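Local coordinates for protein chitooligosaccharide oxidase (Gibberella zeae, PDB 6Y0R) that oxidises the C1 hydroxyl of chitooligosaccharides to the corresponding lactones with a bicovalently bound FAD, reducing molecular oxygen to hydrogen peroxide, at residues H151-G156 against Y168-R173; A263-Q268 against G280-D285. One frame throughout, in Å; residues are numbered along the deposited sequence.

Contact 1 of 2, residues H151-G156 against Y168-R173; sequences HGTCPG and YGMVAR. With FAD (flavin-adenine dinucleotide), chain B.
Gly152 and Gly169 bring two loops together backbone against backbone, their CA atoms 3.8 Å apart. Gly152 CA lies 3.3 Å from Tyr168 O, and Gly169 CA turns a C-H toward His151 O at 3.4 Å. Two waters complete the polar link: each donates to His151 O, water 1 accepting from Val171 N and water 2 from Met170 N. The His151 ring bonds through ND1 to a lone pair of Gly152 O (2.9 Å), which lies nearly in the ring plane. Both loops grip the pyrimidine edge of the FAD: Tyr168 N donates to O2, Tyr168 O accepts from N3 at 2.8 Å, and Thr153 N donates to O4 at 3.0 Å. Beyond them Cys154 SG is bonded to flavin C6 (1.7 Å), one of the two covalent links of a bicovalent flavoprotein. The apolar part is small: Thr153 CG2, anti to the carbonyl carbon and beside the backbone N, meets Met170 CG at 3.9 Å. Phe319 of helix 312-320 packs on both these side chains, while strand 275-283 meets Met170 through Asp279 and Ala281 and Val171 through Ile283.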
loop_
_atom_site.group_PDB
_atom_site.type_symbol
_atom_site.label_atom_id
_atom_site.label_comp_id
_atom_site.label_asym_id
_atom_site.label_seq_id
_atom_site.Cartn_x
_atom_site.Cartn_y
_atom_site.Cartn_z
ATOM N N HIS A 151 -5.210 4.654 -7.265
ATOM C CA HIS A 151 -4.971 4.309 -5.852
ATOM C C HIS A 151 -5.845 3.116 -5.510
ATOM O O HIS A 151 -6.622 2.629 -6.379
ATOM C CB HIS A 151 -5.228 5.493 -4.938
ATOM C CG HIS A 151 -6.600 6.071 -5.107
ATOM N ND1 HIS A 151 -7.753 5.398 -4.721
ATOM C CD2 HIS A 151 -6.985 7.229 -5.677
ATOM C CE1 HIS A 151 -8.793 6.169 -4.998
ATOM N NE2 HIS A 151 -8.369 7.290 -5.599
ATOM N N GLY A 152 -5.599 2.575 -4.324
ATOM C CA GLY A 152 -6.242 1.365 -3.824
ATOM C C GLY A 152 -7.671 1.635 -3.407
ATOM O O GLY A 152 -8.200 2.755 -3.569
ATOM N N THR A 153 -8.273 0.623 -2.834
ATOM C CA THR A 153 -9.676 0.690 -2.410
ATOM C C THR A 153 -9.768 1.038 -0.938
ATOM O O THR A 153 -10.757 1.477 -0.490
ATOM C CB THR A 153 -10.383 -0.635 -2.672
ATOM O OG1 THR A 153 -9.670 -1.623 -1.944
ATOM C CG2 THR A 153 -10.414 -0.995 -4.136
ATOM N N CYS A 154 -8.832 0.922 -0.058
ATOM C CA CYS A 154 -9.539 1.403 1.207
ATOM C C CYS A 154 -9.770 2.938 1.408
ATOM O O CYS A 154 -8.784 3.638 1.415
ATOM C CB CYS A 154 -8.646 0.804 2.248
ATOM S SG CYS A 154 -8.760 -0.982 2.083
ATOM N N PRO A 155 -10.971 3.608 1.619
ATOM C CA PRO A 155 -11.040 5.080 1.643
ATOM C C PRO A 155 -10.318 5.779 2.816
ATOM O O PRO A 155 -9.939 6.982 2.707
ATOM C CB PRO A 155 -12.530 5.448 1.748
ATOM C CG PRO A 155 -13.161 4.172 2.268
ATOM C CD PRO A 155 -12.316 3.027 1.741
ATOM N N GLY A 156 -10.030 4.999 3.861
ATOM C CA GLY A 156 -9.371 5.515 5.072
ATOM C C GLY A 156 -7.867 5.539 4.960
ATOM O O GLY A 156 -7.216 6.078 5.855
ATOM N N TYR A 168 -1.606 0.147 -5.152
ATOM C CA TYR A 168 -2.174 -0.770 -6.160
ATOM C C TYR A 168 -3.695 -0.760 -6.026
ATOM O O TYR A 168 -4.217 -1.040 -4.940
ATOM C CB TYR A 168 -1.620 -2.177 -5.975
ATOM C CG TYR A 168 -2.239 -3.169 -6.913
ATOM C CD1 TYR A 168 -1.744 -3.370 -8.197
ATOM C CD2 TYR A 168 -3.311 -3.936 -6.486
ATOM C CE1 TYR A 168 -2.364 -4.290 -9.055
ATOM C CE2 TYR A 168 -3.929 -4.845 -7.333
ATOM C CZ TYR A 168 -3.450 -5.027 -8.617
ATOM O OH TYR A 168 -4.110 -5.991 -9.371
ATOM N N GLY A 169 -4.418 -0.501 -7.115
ATOM C CA GLY A 169 -5.889 -0.596 -7.063
ATOM C C GLY A 169 -6.495 -1.033 -8.376
ATOM O O GLY A 169 -5.783 -1.605 -9.220
ATOM N N MET A 170 -7.778 -0.746 -8.514
ATOM C CA MET A 170 -8.618 -1.359 -9.564
ATOM C C MET A 170 -8.373 -0.778 -10.963
ATOM O O MET A 170 -9.030 -1.280 -11.875
ATOM C CB MET A 170 -10.090 -1.165 -9.171
ATOM C CG MET A 170 -10.416 -1.933 -7.906
ATOM S SD MET A 170 -10.338 -3.677 -8.314
ATOM C CE MET A 170 -10.073 -4.361 -6.677
ATOM N N VAL A 171 -7.541 0.248 -11.140
ATOM C CA VAL A 171 -7.125 0.648 -12.506
ATOM C C VAL A 171 -5.610 0.606 -12.645
ATOM O O VAL A 171 -5.089 1.323 -13.526
ATOM C CB VAL A 171 -7.708 2.010 -12.918
ATOM C CG1 VAL A 171 -9.229 1.903 -13.034
ATOM C CG2 VAL A 171 -7.279 3.157 -12.030
ATOM N N ALA A 172 -4.906 -0.166 -11.814
ATOM C CA ALA A 172 -3.428 -0.207 -11.841
ATOM C C ALA A 172 -2.918 -0.603 -13.236
ATOM O O ALA A 172 -1.893 -0.073 -13.674
ATOM C CB ALA A 172 -2.939 -1.180 -10.786
ATOM N N ARG A 173 -3.522 -1.582 -13.876
ATOM C CA ARG A 173 -2.918 -2.104 -15.121
ATOM C C ARG A 173 -3.085 -1.045 -16.203
ATOM O O ARG A 173 -2.270 -1.053 -17.130
ATOM C CB ARG A 173 -3.493 -3.445 -15.530
ATOM C CG ARG A 173 -3.157 -4.534 -14.519
ATOM C CD ARG A 173 -3.563 -5.921 -14.942
ATOM N NE ARG A 173 -2.759 -6.454 -16.044
ATOM C CZ ARG A 173 -3.113 -6.486 -17.311
ATOM N NH1 ARG A 173 -4.259 -5.960 -17.708
ATOM N NH2 ARG A 173 -2.294 -7.048 -18.179
HETATM P PA FAD B . 0.963 5.144 7.808
HETATM O O1A FAD B . 0.949 4.083 8.832
HETATM O O2A FAD B . 0.631 6.534 8.176
HETATM O O5B FAD B . 2.369 5.178 7.062
HETATM C C5B FAD B . 2.873 4.056 6.336
HETATM C C4B FAD B . 4.374 4.201 6.164
HETATM O O4B FAD B . 4.656 5.375 5.361
HETATM C C3B FAD B . 5.215 4.408 7.440
HETATM O O3B FAD B . 6.556 3.936 7.248
HETATM C C2B FAD B . 5.227 5.924 7.576
HETATM O O2B FAD B . 6.271 6.439 8.408
HETATM C C1B FAD B . 5.364 6.336 6.136
HETATM N N9A FAD B . 4.833 7.655 5.827
HETATM C C8A FAD B . 3.512 8.019 5.853
HETATM N N7A FAD B . 3.332 9.293 5.526
HETATM C C5A FAD B . 4.614 9.776 5.286
HETATM C C6A FAD B . 5.092 11.045 4.912
HETATM N N6A FAD B . 4.264 12.066 4.676
HETATM N N1A FAD B . 6.437 11.220 4.782
HETATM C C2A FAD B . 7.226 10.161 5.052
HETATM N N3A FAD B . 6.886 8.912 5.386
HETATM C C4A FAD B . 5.550 8.778 5.495
HETATM N N1 FAD B . -2.608 -0.980 -0.302
HETATM C C2 FAD B . -2.723 -1.037 -1.637
HETATM O O2 FAD B . -1.692 -0.902 -2.390
HETATM N N3 FAD B . -3.957 -1.202 -2.200
HETATM C C4 FAD B . -5.124 -1.329 -1.465
HETATM O O4 FAD B . -6.219 -1.463 -2.038
HETATM C C4X FAD B . -5.031 -1.261 -0.054
HETATM N N5 FAD B . -6.143 -1.321 0.683
HETATM C C5X FAD B . -6.025 -1.116 2.040
HETATM C C6 FAD B . -7.198 -1.098 2.841
HETATM C C7 FAD B . -7.120 -0.917 4.212
HETATM C C7M FAD B . -8.373 -0.928 5.066
HETATM C C8 FAD B . -5.825 -0.678 4.833
HETATM C C8M FAD B . -5.663 -0.351 6.304
HETATM C C9 FAD B . -4.670 -0.743 4.026
HETATM C C9A FAD B . -4.752 -0.964 2.644
HETATM N N10 FAD B . -3.593 -0.980 1.849
HETATM C C10 FAD B . -3.693 -1.094 0.457
HETATM C "C1'" FAD B . -2.253 -0.855 2.431
HETATM C "C2'" FAD B . -1.784 0.602 2.438
HETATM O "O2'" FAD B . -1.373 1.007 1.131
HETATM C "C3'" FAD B . -0.633 0.711 3.405
HETATM O "O3'" FAD B . -1.156 0.316 4.694
HETATM C "C4'" FAD B . -0.089 2.141 3.419
HETATM O "O4'" FAD B . 1.301 2.173 3.789
HETATM C "C5'" FAD B . -0.900 2.969 4.374
HETATM O "O5'" FAD B . -0.551 4.363 4.273
HETATM P P FAD B . -0.941 5.299 5.491
HETATM O O1P FAD B . -0.508 6.682 5.174
HETATM O O2P FAD B . -2.349 5.100 5.917
HETATM O O3P FAD B . -0.061 4.628 6.676
HETATM O O HOH W 1 -5.852 1.846 -9.186
HETATM O O HOH W 2 -8.970 1.261 -6.599
#

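Contact 2 of 2, residues A263-Q268 against G280-D285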
loop_
_atom_site.group_PDB
_atom_site.type_symbol
_atom_site.label_atom_id
_atom_site.label_comp_id
_atom_site.label_asym_id
_atom_site.label_seq_id
_atom_site.Cartn_x
_atom_site.Cartn_y
_atom_site.Cartn_z
ATOM N N ALA A 263 -5.087 -3.648 -20.966
ATOM C CA ALA A 263 -4.764 -2.755 -19.837
ATOM C C ALA A 263 -6.054 -2.338 -19.103
ATOM O O ALA A 263 -5.966 -2.013 -17.915
ATOM C CB ALA A 263 -4.004 -1.542 -20.333
ATOM N N GLU A 264 -7.191 -2.254 -19.803
ATOM C CA GLU A 264 -8.474 -1.832 -19.191
ATOM C C GLU A 264 -8.955 -2.791 -18.096
ATOM O O GLU A 264 -9.907 -2.385 -17.396
ATOM C CB GLU A 264 -9.544 -1.745 -20.293
ATOM C CG GLU A 264 -9.373 -0.513 -21.156
ATOM C CD GLU A 264 -8.219 -0.542 -22.150
ATOM O OE1 GLU A 264 -7.771 -1.652 -22.540
ATOM O OE2 GLU A 264 -7.753 0.561 -22.509
ATOM N N ILE A 265 -8.395 -4.016 -17.981
ATOM C CA ILE A 265 -8.815 -4.959 -16.917
ATOM C C ILE A 265 -7.755 -4.970 -15.804
ATOM O O ILE A 265 -6.608 -5.132 -16.109
ATOM C CB ILE A 265 -9.014 -6.385 -17.431
ATOM C CG1 ILE A 265 -10.012 -6.496 -18.578
ATOM C CG2 ILE A 265 -9.381 -7.276 -16.272
ATOM C CD1 ILE A 265 -10.056 -7.839 -19.159
ATOM N N THR A 266 -8.170 -4.805 -14.554
ATOM C CA THR A 266 -7.380 -5.130 -13.360
ATOM C C THR A 266 -8.216 -6.114 -12.558
ATOM O O THR A 266 -9.408 -5.847 -12.376
ATOM C CB THR A 266 -6.938 -3.886 -12.586
ATOM O OG1 THR A 266 -6.142 -3.003 -13.396
ATOM C CG2 THR A 266 -6.146 -4.274 -11.353
ATOM N N MET A 267 -7.659 -7.252 -12.169
ATOM C CA MET A 267 -8.480 -8.205 -11.431
ATOM C C MET A 267 -7.625 -9.072 -10.530
ATOM O O MET A 267 -6.363 -9.077 -10.657
ATOM C CB MET A 267 -9.308 -9.092 -12.366
ATOM C CG MET A 267 -8.536 -9.997 -13.230
ATOM S SD MET A 267 -9.803 -10.860 -14.287
ATOM C CE MET A 267 -11.112 -11.115 -13.115
ATOM N N GLN A 268 -8.326 -9.741 -9.642
ATOM C CA GLN A 268 -7.694 -10.549 -8.591
ATOM C C GLN A 268 -8.531 -11.793 -8.282
ATOM O O GLN A 268 -9.746 -11.791 -8.484
ATOM C CB GLN A 268 -7.470 -9.659 -7.370
ATOM C CG GLN A 268 -8.762 -9.169 -6.780
ATOM C CD GLN A 268 -8.571 -8.166 -5.659
ATOM O OE1 GLN A 268 -7.459 -7.899 -5.192
ATOM N NE2 GLN A 268 -9.678 -7.527 -5.296
ATOM N N GLY A 280 -12.854 -7.746 -10.044
ATOM C CA GLY A 280 -12.020 -6.816 -10.792
ATOM C C GLY A 280 -12.802 -5.619 -11.267
ATOM O O GLY A 280 -14.010 -5.495 -10.953
ATOM N N ALA A 281 -12.134 -4.783 -12.041
ATOM C CA ALA A 281 -12.756 -3.609 -12.678
ATOM C C ALA A 281 -12.283 -3.505 -14.115
ATOM O O ALA A 281 -11.147 -3.815 -14.416
ATOM C CB ALA A 281 -12.437 -2.338 -11.952
ATOM N N TYR A 282 -13.180 -2.999 -14.965
ATOM C CA TYR A 282 -12.924 -2.883 -16.411
ATOM C C TYR A 282 -13.257 -1.448 -16.844
ATOM O O TYR A 282 -14.392 -0.990 -16.652
ATOM C CB TYR A 282 -13.777 -3.894 -17.160
ATOM C CG TYR A 282 -13.704 -3.767 -18.661
ATOM C CD1 TYR A 282 -12.654 -4.347 -19.354
ATOM C CD2 TYR A 282 -14.695 -3.121 -19.376
ATOM C CE1 TYR A 282 -12.547 -4.263 -20.735
ATOM C CE2 TYR A 282 -14.596 -3.020 -20.758
ATOM C CZ TYR A 282 -13.540 -3.600 -21.436
ATOM O OH TYR A 282 -13.447 -3.499 -22.802
ATOM N N ILE A 283 -12.304 -0.740 -17.417
ATOM C CA ILE A 283 -12.571 0.631 -17.911
ATOM C C ILE A 283 -13.349 0.475 -19.222
ATOM O O ILE A 283 -12.791 0.095 -20.264
ATOM C CB ILE A 283 -11.300 1.450 -18.076
ATOM C CG1 ILE A 283 -10.558 1.576 -16.751
ATOM C CG2 ILE A 283 -11.609 2.834 -18.625
ATOM C CD1 ILE A 283 -9.153 2.000 -16.949
ATOM N N GLY A 284 -14.639 0.708 -19.147
ATOM C CA GLY A 284 -15.563 0.503 -20.268
ATOM C C GLY A 284 -16.879 -0.051 -19.765
ATOM O O GLY A 284 -17.086 -0.144 -18.535
ATOM N N ASP A 285 -17.785 -0.380 -20.689
ATOM C CA ASP A 285 -19.152 -0.789 -20.301
ATOM C C ASP A 285 -19.308 -2.303 -20.140
ATOM O O ASP A 285 -18.385 -3.095 -20.403
ATOM C CB ASP A 285 -20.184 -0.228 -21.279
ATOM C CG ASP A 285 -20.118 -0.764 -22.684
ATOM O OD1 ASP A 285 -19.606 -1.868 -22.897
ATOM O OD2 ASP A 285 -20.686 -0.084 -23.562
#
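Glu264 O accepts the N-H of Ile283 at 2.9 Å, with the donor tilted 18° from the carbonyl plane, and also takes a C-H contact from Tyr282 CA at 3.2 Å. This bond lies at the open end of an antiparallel beta hairpin, strands 265-272 and 275-283. Further in, Thr266 and Ala281 form a hydrogen-bonded pair, Ala281 N to Thr266 O at 2.9 Å and Thr266 N to Ala281 O at 3.1 Å, both nearly straight. Non-hydrogen-bonded pairs flank it: Ile265 with Tyr282, and Met267 with Gly280. Met267 CA and Gly280 CA lie 3.9 Å apart, a close approach consistent with the absence of a side chain at Gly280. The Thr266-Ala281 face turns toward the flavin loops, where Thr266 OG1 bonds Arg173 N and Ala281 touches Met170. On the face of Ile265 and Tyr282, helix 286-300 packs on the tyrosine through Ser288, Leu289 and Ala292. Glu264 and Ile283 side chains cross at about a right angle, Glu264 CG lying 4.1 Å from Ile283 CB; the glutamate bends at chi2 (74°) and its OE2 forms a salt bridge with Lys174. Tyr282 CG stands anti to its backbone N (chi1 174°). Ile265 CG1 lies at the ring edge, in its plane, 3.5 Å from Tyr282 CD1.

Overall arrangement
From the N terminus, the chain first closes contact 1, where the loop after strand 147-148 meets the turn leading into helix 172-175; helix 159-165 lies within the closed loop. Contact 2 follows in series, neither nested in contact 1 nor crossing it, and pairs the two strands of a hairpin. The first belongs to the FAD-binding PCMH-type region, the second to the seven-stranded antiparallel sheet, with the Thr266 side chain about 10 Å from the FAD. Their centres are 12 Å apart and they touch directly: the guanidinium of Arg173 reaches Ile265 O, and Tyr168 OH packs against Thr266 CG2. Segment 168-173, which bonds the flavin through Tyr168, thus rests on the hairpin.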